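PDB 3IT5: protease lasA from Pseudomonas aeruginosa, which is a zinc-dependent M23 endopeptidase that cuts pentaglycine cross-links of staphylococcal peptidoglycan and takes part in the degradation of host elastin. Local coordinates for residues A[8-13]-A[95-99]; A[139-143]-A[175-181]. One frame throughout, in Å; residues are numbered along the deposited sequence.

Contact 1 (A[8-13]-A[95-99])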
ATOM      1  N   GLN A   8       6.450   4.043   6.097  1.00  6.77           N
ATOM      2  CA  GLN A   8       7.017   2.727   5.833  1.00  6.34           C
ATOM      3  C   GLN A   8       6.062   1.986   4.891  1.00  6.30           C
ATOM      4  O   GLN A   8       4.979   2.490   4.579  1.00  6.71           O
ATOM      5  CB  GLN A   8       7.187   1.939   7.143  1.00  6.14           C
ATOM      6  CG  GLN A   8       5.872   1.676   7.891  1.00  5.92           C
ATOM      7  CD  GLN A   8       5.899   0.426   8.750  1.00  4.78           C
ATOM      8  OE1 GLN A   8       5.194  -0.544   8.464  1.00  5.00           O
ATOM      9  NE2 GLN A   8       6.700   0.437   9.801  1.00  4.09           N
ATOM     10  N   LEU A   9       6.453   0.791   4.452  1.00  5.88           N
ATOM     11  CA  LEU A   9       5.585  -0.063   3.633  1.00  5.48           C
ATOM     12  C   LEU A   9       4.423  -0.624   4.470  1.00  5.24           C
ATOM     13  O   LEU A   9       4.596  -0.887   5.666  1.00  5.00           O
ATOM     14  CB  LEU A   9       6.401  -1.200   3.003  1.00  5.16           C
ATOM     15  CG  LEU A   9       7.538  -0.782   2.062  1.00  5.31           C
ATOM     16  CD1 LEU A   9       8.591  -1.894   1.938  1.00  5.02           C
ATOM     17  CD2 LEU A   9       7.004  -0.364   0.685  1.00  4.24           C
ATOM     18  N   PRO A  10       3.237  -0.810   3.846  1.00  5.13           N
ATOM     19  CA  PRO A  10       2.018  -1.197   4.577  1.00  5.05           C
ATOM     20  C   PRO A  10       1.910  -2.682   4.960  1.00  5.18           C
ATOM     21  O   PRO A  10       0.832  -3.282   4.843  1.00  4.92           O
ATOM     22  CB  PRO A  10       0.896  -0.789   3.612  1.00  4.87           C
ATOM     23  CG  PRO A  10       1.501  -0.944   2.266  1.00  4.56           C
ATOM     24  CD  PRO A  10       2.959  -0.574   2.414  1.00  4.95           C
ATOM     25  N   TRP A  11       3.024  -3.270   5.396  1.00  5.36           N
ATOM     26  CA  TRP A  11       3.005  -4.570   6.064  1.00  5.68           C
ATOM     27  C   TRP A  11       3.972  -4.575   7.244  1.00  6.05           C
ATOM     28  O   TRP A  11       4.766  -3.647   7.398  1.00  5.94           O
ATOM     29  CB  TRP A  11       3.293  -5.724   5.100  1.00  5.74           C
ATOM     30  CG  TRP A  11       4.551  -5.609   4.286  1.00  5.61           C
ATOM     31  CD1 TRP A  11       5.807  -6.016   4.644  1.00  6.38           C
ATOM     32  CD2 TRP A  11       4.665  -5.086   2.954  1.00  5.25           C
ATOM     33  NE1 TRP A  11       6.697  -5.768   3.622  1.00  5.58           N
ATOM     34  CE2 TRP A  11       6.021  -5.198   2.574  1.00  5.23           C
ATOM     35  CE3 TRP A  11       3.750  -4.530   2.046  1.00  5.43           C
ATOM     36  CZ2 TRP A  11       6.486  -4.779   1.324  1.00  4.50           C
ATOM     37  CZ3 TRP A  11       4.216  -4.106   0.804  1.00  4.92           C
ATOM     38  CH2 TRP A  11       5.572  -4.235   0.455  1.00  5.62           C
ATOM     39  N   ARG A  12       3.883  -5.608   8.078  1.00  6.41           N
ATOM     40  CA  ARG A  12       4.686  -5.695   9.295  1.00  7.15           C
ATOM     41  C   ARG A  12       6.181  -5.516   9.044  1.00  7.10           C
ATOM     42  O   ARG A  12       6.739  -6.070   8.098  1.00  6.88           O
ATOM     43  CB  ARG A  12       4.461  -7.029   9.997  1.00  7.25           C
ATOM     44  CG  ARG A  12       3.129  -7.175  10.713  1.00  8.99           C
ATOM     45  CD  ARG A  12       2.883  -8.646  10.992  1.00 11.23           C
ATOM     46  NE  ARG A  12       1.907  -8.860  12.057  1.00 14.06           N
ATOM     47  CZ  ARG A  12       1.647 -10.042  12.612  1.00 14.96           C
ATOM     48  NH1 ARG A  12       2.295 -11.132  12.210  1.00 14.87           N
ATOM     49  NH2 ARG A  12       0.739 -10.132  13.577  1.00 15.63           N
ATOM     50  N   GLN A  13       6.814  -4.735   9.913  1.00  7.28           N
ATOM     51  CA  GLN A  13       8.259  -4.554   9.896  1.00  7.35           C
ATOM     52  C   GLN A  13       8.960  -5.907  10.060  1.00  7.33           C
ATOM     53  O   GLN A  13       8.530  -6.743  10.860  1.00  7.32           O
ATOM     54  CB  GLN A  13       8.656  -3.615  11.027  1.00  7.53           C
ATOM     55  CG  GLN A  13       9.889  -2.797  10.745  1.00  8.56           C
ATOM     56  CD  GLN A  13      10.289  -1.944  11.923  1.00  9.44           C
ATOM     57  OE1 GLN A  13       9.838  -0.806  12.060  1.00  9.62           O
ATOM     58  NE2 GLN A  13      11.123  -2.496  12.797  1.00 10.19           N
ATOM     59  N   ALA A  95       2.763   4.141  12.432  1.00  5.22           N
ATOM     60  CA  ALA A  95       3.297   3.206  11.458  1.00  5.16           C
ATOM     61  C   ALA A  95       3.438   1.856  12.151  1.00  5.22           C
ATOM     62  O   ALA A  95       3.868   1.791  13.306  1.00  5.28           O
ATOM     63  CB  ALA A  95       4.640   3.681  10.921  1.00  5.29           C
ATOM     64  N   ASP A  96       3.022   0.797  11.460  1.00  5.18           N
ATOM     65  CA  ASP A  96       3.171  -0.583  11.935  1.00  5.50           C
ATOM     66  C   ASP A  96       2.049  -1.044  12.879  1.00  5.54           C
ATOM     67  O   ASP A  96       2.174  -2.087  13.526  1.00  5.67           O
ATOM     68  CB  ASP A  96       4.560  -0.810  12.562  1.00  5.68           C
ATOM     69  CG  ASP A  96       5.165  -2.159  12.194  1.00  5.98           C
ATOM     70  OD1 ASP A  96       4.899  -2.663  11.081  1.00  5.85           O
ATOM     71  OD2 ASP A  96       5.930  -2.705  13.015  1.00  6.41           O
ATOM     72  N   THR A  97       0.960  -0.275  12.954  1.00  5.69           N
ATOM     73  CA  THR A  97      -0.228  -0.705  13.697  1.00  5.67           C
ATOM     74  C   THR A  97      -1.072  -1.595  12.792  1.00  5.63           C
ATOM     75  O   THR A  97      -1.530  -1.153  11.740  1.00  5.67           O
ATOM     76  CB  THR A  97      -1.084   0.486  14.204  1.00  5.83           C
ATOM     77  OG1 THR A  97      -0.338   1.258  15.153  1.00  5.70           O
ATOM     78  CG2 THR A  97      -2.364  -0.021  14.877  1.00  6.02           C
ATOM     79  N   LYS A  98      -1.282  -2.844  13.202  1.00  5.49           N
ATOM     80  CA  LYS A  98      -2.054  -3.780  12.387  1.00  5.25           C
ATOM     81  C   LYS A  98      -3.492  -3.302  12.197  1.00  4.92           C
ATOM     82  O   LYS A  98      -4.227  -3.114  13.165  1.00  4.91           O
ATOM     83  CB  LYS A  98      -2.016  -5.195  12.979  1.00  5.09           C
ATOM     84  CG  LYS A  98      -2.857  -6.214  12.218  1.00  4.79           C
ATOM     85  CD  LYS A  98      -2.544  -7.639  12.670  1.00  4.28           C
ATOM     86  CE  LYS A  98      -3.515  -8.652  12.061  1.00  3.64           C
ATOM     87  NZ  LYS A  98      -3.062 -10.052  12.334  1.00  3.66           N
ATOM     88  N   LEU A  99      -3.875  -3.107  10.938  1.00  4.87           N
ATOM     89  CA  LEU A  99      -5.219  -2.644  10.580  1.00  4.39           C
ATOM     90  C   LEU A  99      -6.171  -3.810  10.339  1.00  4.37           C
ATOM     91  O   LEU A  99      -7.393  -3.657  10.441  1.00  4.23           O
ATOM     92  CB  LEU A  99      -5.159  -1.765   9.327  1.00  4.34           C
ATOM     93  CG  LEU A  99      -4.183  -0.581   9.322  1.00  4.23           C
ATOM     94  CD1 LEU A  99      -4.320   0.218   8.027  1.00  3.92           C
ATOM     95  CD2 LEU A  99      -4.405   0.320  10.531  1.00  4.11           C
TER
HETATM   96  O   HOH W   1       6.698  -5.623  12.959  1.00  5.17           O
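Gln8 and Ala95 open the contact between an irregular N-terminal loop, 8-13, and the turn that leads into strand 98-102 of the antiparallel sheet of this M23 metallopeptidase domain. The Gln8 chain leaves with CG between the backbone N and carbonyl carbon (chi1 61°), and CG packs on the Ala95 methyl, 3.8 Å from Ala95 CB. The side chains of Pro10 and Trp11 turn away from 95-99: the backbone of Pro10 bonds to Val52, while the indole of Trp11 stacks on Trp17, about 9 Å from the side chain of the zinc ligand Asp36. Further along, Arg12 is extended from CG to NE and brings NH2 to 4.0 Å from Lys98 NZ. Two like charges at that spacing would be expected to repel. Lys98 NZ is held by a hydrogen bond to Ser50 OG.

The polar link lies at Gln13. Its backbone N donates to Asp96 OD1 at 3.1 Å, with an N-H...O angle of 148°, and it meets the oxygen on the syn side, 18° out of the carboxylate plane. The other branch, Asp96 OD2, packs 3.5 Å from Gln13 CB. Both carboxylate oxygens are nevertheless tied to this one residue, OD1 directly through Gln13 N and OD2 by way of water 1, which donates to Asp96 OD2 and to Gln13 O, each at 3.0 Å, closing a bridge back to the loop.

Contact 2 (A[139-143]-A[175-181]); sequences FGPYR and LYNPGLA
The Tyr142 ring is sandwiched: on one face Pro141 CG stands 4.3 Å above the plane, over the ring centre, and on the opposite face lies Leu175 CD1. This methyl makes a CH-pi contact, 3.8 Å from the Tyr142 ring centroid and 24° off its normal. Leu175 reaches there with CG anti to the backbone N (chi1 -169°). At the ring edge, near its plane, sits Tyr176 O, to which Tyr142 OH donates at 2.8 Å, in the carbonyl plane and on a lone pair. The same hydroxyl accepts from water 2, which in turn accepts from Tyr176 N, so the phenol holds Tyr176 O directly and Tyr176 N through the water.

Pro141 CD and Pro178 CG meet at 3.5 Å. The type II' turn from Phe139 to Tyr142 brings Gly140 CA within 3.3 Å of Gly179 O, and Gly140 O lies 3.4 Å from Ala181 CB. An Asx turn, Gly179 N to Asn177 OD1, shapes the facing loop.

The turn joins strands 138-139 and 142-145 of the four-stranded sheet, whose strand 159-162 also packs on Tyr142 and Leu175, while strand 175-176 pairs with strand 16-19 of the larger sheet.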
ATOM      1  N   PHE A 139       9.034   5.137   1.039  1.00  7.93           N
ATOM      2  CA  PHE A 139       8.447   4.190   1.970  1.00  8.04           C
ATOM      3  C   PHE A 139       9.620   3.447   2.574  1.00  8.34           C
ATOM      4  O   PHE A 139      10.216   2.583   1.924  1.00  8.32           O
ATOM      5  CB  PHE A 139       7.502   3.234   1.242  1.00  7.86           C
ATOM      6  CG  PHE A 139       6.297   3.913   0.658  1.00  7.46           C
ATOM      7  CD1 PHE A 139       6.284   4.303  -0.677  1.00  6.99           C
ATOM      8  CD2 PHE A 139       5.182   4.179   1.448  1.00  7.17           C
ATOM      9  CE1 PHE A 139       5.174   4.942  -1.223  1.00  6.53           C
ATOM     10  CE2 PHE A 139       4.066   4.819   0.915  1.00  6.83           C
ATOM     11  CZ  PHE A 139       4.064   5.202  -0.428  1.00  6.91           C
ATOM     12  N   GLY A 140       9.971   3.819   3.802  1.00  8.25           N
ATOM     13  CA  GLY A 140      11.250   3.418   4.387  1.00  8.43           C
ATOM     14  C   GLY A 140      12.377   4.041   3.577  1.00  8.54           C
ATOM     15  O   GLY A 140      12.278   5.208   3.184  1.00  8.24           O
ATOM     16  N   PRO A 141      13.443   3.263   3.298  1.00  8.58           N
ATOM     17  CA  PRO A 141      14.555   3.758   2.485  1.00  8.60           C
ATOM     18  C   PRO A 141      14.214   3.862   0.992  1.00  8.64           C
ATOM     19  O   PRO A 141      14.926   4.545   0.250  1.00  8.57           O
ATOM     20  CB  PRO A 141      15.644   2.701   2.709  1.00  8.70           C
ATOM     21  CG  PRO A 141      14.882   1.440   2.979  1.00  8.66           C
ATOM     22  CD  PRO A 141      13.665   1.877   3.755  1.00  8.57           C
ATOM     23  N   TYR A 142      13.139   3.192   0.568  1.00  8.45           N
ATOM     24  CA  TYR A 142      12.775   3.100  -0.852  1.00  8.50           C
ATOM     25  C   TYR A 142      12.120   4.364  -1.401  1.00  8.88           C
ATOM     26  O   TYR A 142      11.152   4.878  -0.824  1.00  8.78           O
ATOM     27  CB  TYR A 142      11.835   1.916  -1.111  1.00  8.15           C
ATOM     28  CG  TYR A 142      12.320   0.583  -0.591  1.00  7.45           C
ATOM     29  CD1 TYR A 142      13.417  -0.058  -1.167  1.00  6.72           C
ATOM     30  CD2 TYR A 142      11.670  -0.045   0.467  1.00  6.80           C
ATOM     31  CE1 TYR A 142      13.864  -1.289  -0.685  1.00  6.49           C
ATOM     32  CE2 TYR A 142      12.109  -1.271   0.955  1.00  6.34           C
ATOM     33  CZ  TYR A 142      13.205  -1.885   0.374  1.00  5.98           C
ATOM     34  OH  TYR A 142      13.635  -3.100   0.846  1.00  5.85           O
ATOM     35  N   ARG A 143      12.658   4.849  -2.517  1.00  8.96           N
ATOM     36  CA  ARG A 143      12.009   5.873  -3.323  1.00  9.43           C
ATOM     37  C   ARG A 143      11.407   5.187  -4.541  1.00  9.33           C
ATOM     38  O   ARG A 143      12.094   4.452  -5.253  1.00  9.27           O
ATOM     39  CB  ARG A 143      13.009   6.947  -3.765  1.00  9.54           C
ATOM     40  CG  ARG A 143      12.412   8.016  -4.682  1.00 10.58           C
ATOM     41  CD  ARG A 143      13.483   8.930  -5.260  1.00 12.31           C
ATOM     42  NE  ARG A 143      13.982   9.881  -4.269  1.00 14.86           N
ATOM     43  CZ  ARG A 143      14.779  10.913  -4.539  1.00 16.00           C
ATOM     44  NH1 ARG A 143      15.182  11.152  -5.783  1.00 16.33           N
ATOM     45  NH2 ARG A 143      15.170  11.716  -3.558  1.00 16.23           N
ATOM     46  N   LEU A 175       9.991  -7.659  -1.036  1.00  8.54           N
ATOM     47  CA  LEU A 175      10.459  -6.332  -0.652  1.00  8.10           C
ATOM     48  C   LEU A 175      10.497  -6.213   0.870  1.00  7.88           C
ATOM     49  O   LEU A 175       9.455  -6.060   1.513  1.00  7.88           O
ATOM     50  CB  LEU A 175       9.554  -5.248  -1.259  1.00  8.03           C
ATOM     51  CG  LEU A 175      10.000  -3.783  -1.203  1.00  8.03           C
ATOM     52  CD1 LEU A 175      11.312  -3.595  -1.957  1.00  7.64           C
ATOM     53  CD2 LEU A 175       8.914  -2.876  -1.779  1.00  8.06           C
ATOM     54  N   TYR A 176      11.700  -6.294   1.437  1.00  7.63           N
ATOM     55  CA  TYR A 176      11.882  -6.212   2.891  1.00  7.26           C
ATOM     56  C   TYR A 176      11.484  -4.847   3.441  1.00  7.18           C
ATOM     57  O   TYR A 176      11.856  -3.817   2.886  1.00  7.00           O
ATOM     58  CB  TYR A 176      13.327  -6.543   3.301  1.00  6.97           C
ATOM     59  CG  TYR A 176      13.527  -6.568   4.807  1.00  6.69           C
ATOM     60  CD1 TYR A 176      14.065  -5.466   5.480  1.00  6.41           C
ATOM     61  CD2 TYR A 176      13.155  -7.681   5.560  1.00  6.19           C
ATOM     62  CE1 TYR A 176      14.241  -5.475   6.864  1.00  5.99           C
ATOM     63  CE2 TYR A 176      13.329  -7.705   6.943  1.00  6.77           C
ATOM     64  CZ  TYR A 176      13.871  -6.596   7.587  1.00  7.00           C
ATOM     65  OH  TYR A 176      14.044  -6.610   8.953  1.00  7.27           O
ATOM     66  N   ASN A 177      10.727  -4.863   4.536  1.00  7.28           N
ATOM     67  CA  ASN A 177      10.292  -3.646   5.214  1.00  7.26           C
ATOM     68  C   ASN A 177      11.089  -3.414   6.500  1.00  7.35           C
ATOM     69  O   ASN A 177      10.834  -4.066   7.512  1.00  7.42           O
ATOM     70  CB  ASN A 177       8.789  -3.712   5.519  1.00  7.06           C
ATOM     71  CG  ASN A 177       8.265  -2.448   6.192  1.00  6.63           C
ATOM     72  OD1 ASN A 177       8.921  -1.404   6.189  1.00  6.68           O
ATOM     73  ND2 ASN A 177       7.073  -2.537   6.764  1.00  5.77           N
ATOM     74  N   PRO A 178      12.062  -2.481   6.463  1.00  7.65           N
ATOM     75  CA  PRO A 178      12.873  -2.217   7.655  1.00  7.68           C
ATOM     76  C   PRO A 178      12.201  -1.268   8.656  1.00  7.99           C
ATOM     77  O   PRO A 178      12.619  -1.201   9.814  1.00  7.75           O
ATOM     78  CB  PRO A 178      14.153  -1.606   7.077  1.00  7.74           C
ATOM     79  CG  PRO A 178      13.738  -0.979   5.796  1.00  7.43           C
ATOM     80  CD  PRO A 178      12.493  -1.673   5.305  1.00  7.51           C
ATOM     81  N   GLY A 179      11.159  -0.566   8.213  1.00  8.16           N
ATOM     82  CA  GLY A 179      10.436   0.388   9.053  1.00  8.49           C
ATOM     83  C   GLY A 179      10.511   1.796   8.498  1.00  8.77           C
ATOM     84  O   GLY A 179      10.751   1.986   7.301  1.00  8.66           O
ATOM     85  N   LEU A 180      10.304   2.784   9.364  1.00  8.85           N
ATOM     86  CA  LEU A 180      10.443   4.184   8.976  1.00  9.48           C
ATOM     87  C   LEU A 180      11.906   4.538   8.785  1.00  9.91           C
ATOM     88  O   LEU A 180      12.759   4.102   9.555  1.00  9.80           O
ATOM     89  CB  LEU A 180       9.832   5.117  10.027  1.00  9.19           C
ATOM     90  CG  LEU A 180       8.324   5.090  10.273  1.00  8.93           C
ATOM     91  CD1 LEU A 180       7.988   5.894  11.521  1.00  8.43           C
ATOM     92  CD2 LEU A 180       7.559   5.620   9.069  1.00  8.46           C
ATOM     93  N   ALA A 181      12.190   5.329   7.753  1.00 10.75           N
ATOM     94  CA  ALA A 181      13.535   5.851   7.542  1.00 11.63           C
ATOM     95  C   ALA A 181      13.771   7.040   8.461  1.00 12.15           C
ATOM     96  O   ALA A 181      12.823   7.650   8.958  1.00 12.14           O
ATOM     97  CB  ALA A 181      13.733   6.256   6.094  1.00 11.62           C
TER
HETATM   98  O   HOH W   2      13.983  -5.787  -0.485  1.00  4.12           O

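Overall arrangement
The two contacts lie in series along the chain, contact 1 closing before contact 2 opens, yet their centres are only 11 Å apart. Both reach the large antiparallel sheet: contact 1 through strand 98-102, contact 2 through strand 175-176, which pairs with strand 16-19 just beyond the loop 8-13. Contact 2 adds the separate four-stranded sheet of strands 138-139 to 168-169. Residues 8-13 and 175-181 also touch directly through Asn177. The N- and C-terminal parts of the chain thus pack together beside the large sheet, whose strands 34-38 and 121-127 carry the zinc ligands Asp36 and His122; the Trp11 side chain is about 12 Å from the zinc ion.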